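Local coordinates for protein acyltransferase (Streptococcus pneumoniae, PDB 5UG1) that probably transfers acetyl groups to the hydroxyls of cell-wall peptidoglycan, as the extracellular catalytic domain of an O-acetyltransferase, at residues Val34-Thr38 / Lys39-Glu43; Asp162-Ala165 / Thr166-Thr170. All coordinates share one frame; numbering follows the deposited sequence.

Interaction 1 (Val34-Thr38 / Lys39-Glu43). With 03S (methanesulfonic acid), chain B.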
# COMPACT_ATOMS: atom_id res chain seq x y z
N VAL A 34 11.53 -5.28 4.50
CA VAL A 34 11.95 -4.07 5.16
C VAL A 34 12.30 -2.90 4.26
O VAL A 34 11.81 -1.83 4.46
CB VAL A 34 13.09 -4.30 6.17
CG1 VAL A 34 13.39 -3.02 6.90
CG2 VAL A 34 12.72 -5.39 7.14
N SER A 35 13.14 -3.12 3.28
CA SER A 35 13.61 -2.03 2.45
C SER A 35 12.87 -1.77 1.15
O SER A 35 13.34 -1.08 0.32
CB SER A 35 15.06 -2.26 2.12
OG SER A 35 15.81 -1.84 3.20
N VAL A 36 11.69 -2.29 1.01
CA VAL A 36 11.00 -2.16 -0.27
C VAL A 36 10.58 -0.71 -0.50
O VAL A 36 10.03 -0.04 0.39
CB VAL A 36 9.82 -3.14 -0.33
CG1 VAL A 36 8.89 -2.84 -1.51
CG2 VAL A 36 10.36 -4.57 -0.40
N THR A 37 10.87 -0.21 -1.69
CA THR A 37 10.40 1.08 -2.16
C THR A 37 9.40 0.89 -3.30
O THR A 37 9.22 -0.21 -3.82
CB THR A 37 11.57 1.95 -2.62
OG1 THR A 37 12.09 1.43 -3.84
CG2 THR A 37 12.68 1.95 -1.58
N THR A 38 8.75 1.99 -3.68
CA THR A 38 7.87 1.94 -4.83
C THR A 38 8.63 1.50 -6.08
O THR A 38 8.10 0.75 -6.92
CB THR A 38 7.22 3.30 -5.03
OG1 THR A 38 6.61 3.70 -3.79
CG2 THR A 38 6.17 3.23 -6.17
N LYS A 39 9.89 1.93 -6.19
CA LYS A 39 10.75 1.52 -7.30
C LYS A 39 10.91 0.00 -7.36
O LYS A 39 10.68 -0.61 -8.40
CB LYS A 39 12.12 2.19 -7.16
CG LYS A 39 13.06 1.99 -8.35
CD LYS A 39 14.46 2.50 -7.98
CE LYS A 39 15.49 2.23 -9.07
NZ LYS A 39 15.51 0.79 -9.47
N THR A 40 11.32 -0.62 -6.24
CA THR A 40 11.55 -2.06 -6.28
C THR A 40 10.23 -2.83 -6.33
O THR A 40 10.18 -3.93 -6.90
CB THR A 40 12.40 -2.53 -5.09
OG1 THR A 40 11.71 -2.28 -3.87
CG2 THR A 40 13.74 -1.82 -5.06
N ALA A 41 9.16 -2.27 -5.76
CA ALA A 41 7.84 -2.89 -5.88
C ALA A 41 7.39 -2.97 -7.33
O ALA A 41 6.74 -3.95 -7.74
CB ALA A 41 6.82 -2.10 -5.05
N ASN A 42 7.69 -1.93 -8.12
CA ASN A 42 7.44 -1.95 -9.56
C ASN A 42 8.15 -3.14 -10.21
O ASN A 42 7.57 -3.86 -11.03
CB ASN A 42 7.93 -0.63 -10.17
CG ASN A 42 7.24 -0.29 -11.49
OD1 ASN A 42 6.60 -1.14 -12.11
ND2 ASN A 42 7.37 0.97 -11.94
N GLU A 43 9.43 -3.33 -9.86
CA GLU A 43 10.20 -4.44 -10.41
C GLU A 43 9.67 -5.79 -9.93
O GLU A 43 9.53 -6.72 -10.73
CB GLU A 43 11.68 -4.26 -10.04
CG GLU A 43 12.31 -2.96 -10.61
CD GLU A 43 13.53 -2.52 -9.82
OE1 GLU A 43 13.82 -3.14 -8.78
OE2 GLU A 43 14.20 -1.54 -10.23
S10 03S B . 9.92 0.86 6.56
O11 03S B . 9.23 2.06 7.06
O12 03S B . 9.69 0.72 5.11
C13 03S B . 11.56 1.00 6.84
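Thr37 and Thr40 bond to each other reciprocally, backbone to side chain, in a capping box that starts helix 38-50 after strand 29-32. From Thr40, CB stands 4.1 Å from Thr37 O. Its OG1, set between the backbone N and the carbonyl carbon (chi1 63°), accepts from Thr37 N at 3.1 Å, while CG2 lies against Thr37 OG1 at 3.8 Å. In return Thr37, the N-cap residue, takes the N-H of Thr40 on its own OG1 at 3.2 Å, an almost straight bond (165°). The first turn closes where Ala41 N meets Thr37 O at 2.8 Å. Beneath the cap, CG1 of Val36 touches Thr40 OG1 at 3.7 Å and the methyl of Ala41 more loosely. The buried Thr38 hydrogen-bonds through OG1 to Thr62 OG1, and on the exposed flank Lys39 NZ bridges to Glu43 OE2 at 2.8 Å, from the syn side of the carboxylate. Val34, three residues before the N-cap, belongs to the methanesulfonic acid pocket. Each threonine hydroxyl of the box thus accepts a backbone N-H that no preceding helical turn could serve, and the exchange satisfies two such groups, consistent with a well-defined helix start.

Interaction 2 (Asp162-Ala165 / Thr166-Thr170)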
# COMPACT_ATOMS: atom_id res chain seq x y z
N ASP A 162 -7.31 -3.40 8.14
CA ASP A 162 -8.71 -3.13 7.80
C ASP A 162 -8.83 -2.08 6.71
O ASP A 162 -9.80 -2.12 5.93
CB ASP A 162 -9.48 -2.69 9.04
CG ASP A 162 -9.79 -3.85 9.98
OD1 ASP A 162 -9.79 -5.02 9.53
OD2 ASP A 162 -10.04 -3.58 11.18
N THR A 163 -7.89 -1.15 6.64
CA THR A 163 -7.91 -0.16 5.57
C THR A 163 -7.78 -0.84 4.21
O THR A 163 -8.52 -0.52 3.27
CB THR A 163 -6.77 0.85 5.77
OG1 THR A 163 -6.89 1.44 7.07
CG2 THR A 163 -6.84 1.94 4.71
N ILE A 164 -6.86 -1.80 4.10
CA ILE A 164 -6.67 -2.51 2.84
C ILE A 164 -7.85 -3.44 2.56
O ILE A 164 -8.33 -3.52 1.42
CB ILE A 164 -5.32 -3.26 2.88
CG1 ILE A 164 -4.18 -2.23 2.79
CG2 ILE A 164 -5.19 -4.30 1.76
CD1 ILE A 164 -2.83 -2.78 3.19
N ALA A 165 -8.37 -4.13 3.58
CA ALA A 165 -9.56 -4.95 3.37
C ALA A 165 -10.71 -4.11 2.83
O ALA A 165 -11.43 -4.55 1.92
CB ALA A 165 -9.97 -5.63 4.68
N THR A 166 -10.90 -2.91 3.36
CA THR A 166 -11.99 -2.07 2.89
C THR A 166 -11.79 -1.66 1.43
O THR A 166 -12.75 -1.63 0.66
CB THR A 166 -12.14 -0.85 3.79
OG1 THR A 166 -12.56 -1.29 5.08
CG2 THR A 166 -13.18 0.11 3.24
N ALA A 167 -10.55 -1.36 1.04
CA ALA A 167 -10.27 -1.06 -0.37
C ALA A 167 -10.53 -2.27 -1.27
O ALA A 167 -11.08 -2.13 -2.36
CB ALA A 167 -8.82 -0.58 -0.52
N LEU A 168 -10.12 -3.46 -0.83
CA LEU A 168 -10.41 -4.66 -1.62
C LEU A 168 -11.90 -4.86 -1.79
O LEU A 168 -12.37 -5.22 -2.88
CB LEU A 168 -9.78 -5.89 -0.97
CG LEU A 168 -8.26 -5.96 -1.08
CD1 LEU A 168 -7.68 -6.82 0.01
CD2 LEU A 168 -7.89 -6.54 -2.42
N GLN A 169 -12.68 -4.64 -0.73
CA GLN A 169 -14.13 -4.75 -0.87
C GLN A 169 -14.65 -3.71 -1.85
O GLN A 169 -15.51 -4.01 -2.69
CB GLN A 169 -14.82 -4.62 0.48
CG GLN A 169 -14.52 -5.76 1.43
CD GLN A 169 -15.44 -5.77 2.62
OE1 GLN A 169 -15.29 -4.97 3.55
NE2 GLN A 169 -16.42 -6.68 2.61
N THR A 170 -14.14 -2.48 -1.75
CA THR A 170 -14.51 -1.43 -2.70
C THR A 170 -14.18 -1.85 -4.13
O THR A 170 -14.99 -1.64 -5.05
CB THR A 170 -13.77 -0.13 -2.36
OG1 THR A 170 -14.17 0.33 -1.06
CG2 THR A 170 -14.05 0.94 -3.41
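Thr166 grips Asp162 O twice, through its backbone N at 2.9 Å and its hydroxyl OG1 at 3.0 Å, within helix 150-171. The two donors reach this oxygen from opposite faces of its carbonyl plane, the N-H tilted 31° from it. With chi1 at -66°, OG1 lies anti to its own carbonyl carbon and beside its backbone N, which brings it within bonding distance of Asp162 O; the exposed hydroxyl is thereby paired with a main-chain carbonyl. The carboxylate of Asp162 turns elsewhere, to a salt bridge with Lys158 one turn earlier.

Ala167 follows with the regular bond of its N to Thr163 O at 3.1 Å, and its CB rests 3.6 Å from Ile164 O. Leu168 N then donates to Ile164 O at 2.9 Å. The leucine side chain runs beside that of Ile164, both pointing the same way, and CD1 meets Ile164 CG2 at 4.0 Å. CG of Leu168 also lies 3.5 Å from Ile164 O, packing apolar carbon close to a carbonyl oxygen that already accepts a hydrogen bond. Gln169 N continues the series to Ala165 O, and the CG of its side chain passes 3.4 Å from the same oxygen, with the side chain extended beyond CG. Thr170 N closes on Thr166 O within the later segment.

The helix is amphipathic here, with Thr166 and Gln169 on its exposed side and Ile164 and Ala167 buried. It packs on the parallel sheet: Ile164 reaches Leu8 of strand 6-10 and Val90 of strand 86-90, Leu168 meets Thr6 and Ile88, and the small Ala167 lies against Ile88 as well as Thr123 and Ala125 of strand 122-125, while Leu25, from the loop following helix 18-24, touches Ile164, Ala165 and Leu168.

Interactions 1 and 2 are both local helical contacts, one at the start of helix 38-50 and the other well along helix 150-171, and they lie on opposite sides of the chain's centre. Their centres are 22 Å apart and their nearest atoms about 13 Å, so neither touches the other. The 34-38 segment of interaction 1 reaches the probable active site through Val34, whose O lies 3.4 Å from O12 of the methanesulfonic acid; the pocket also includes Ser12 and His145, members of a probable catalytic triad. Interaction 2 is more remote, the side chain of Ile164 being about 13 Å from the same ligand, and that of Ala167 about 10 Å from the bound sodium ion.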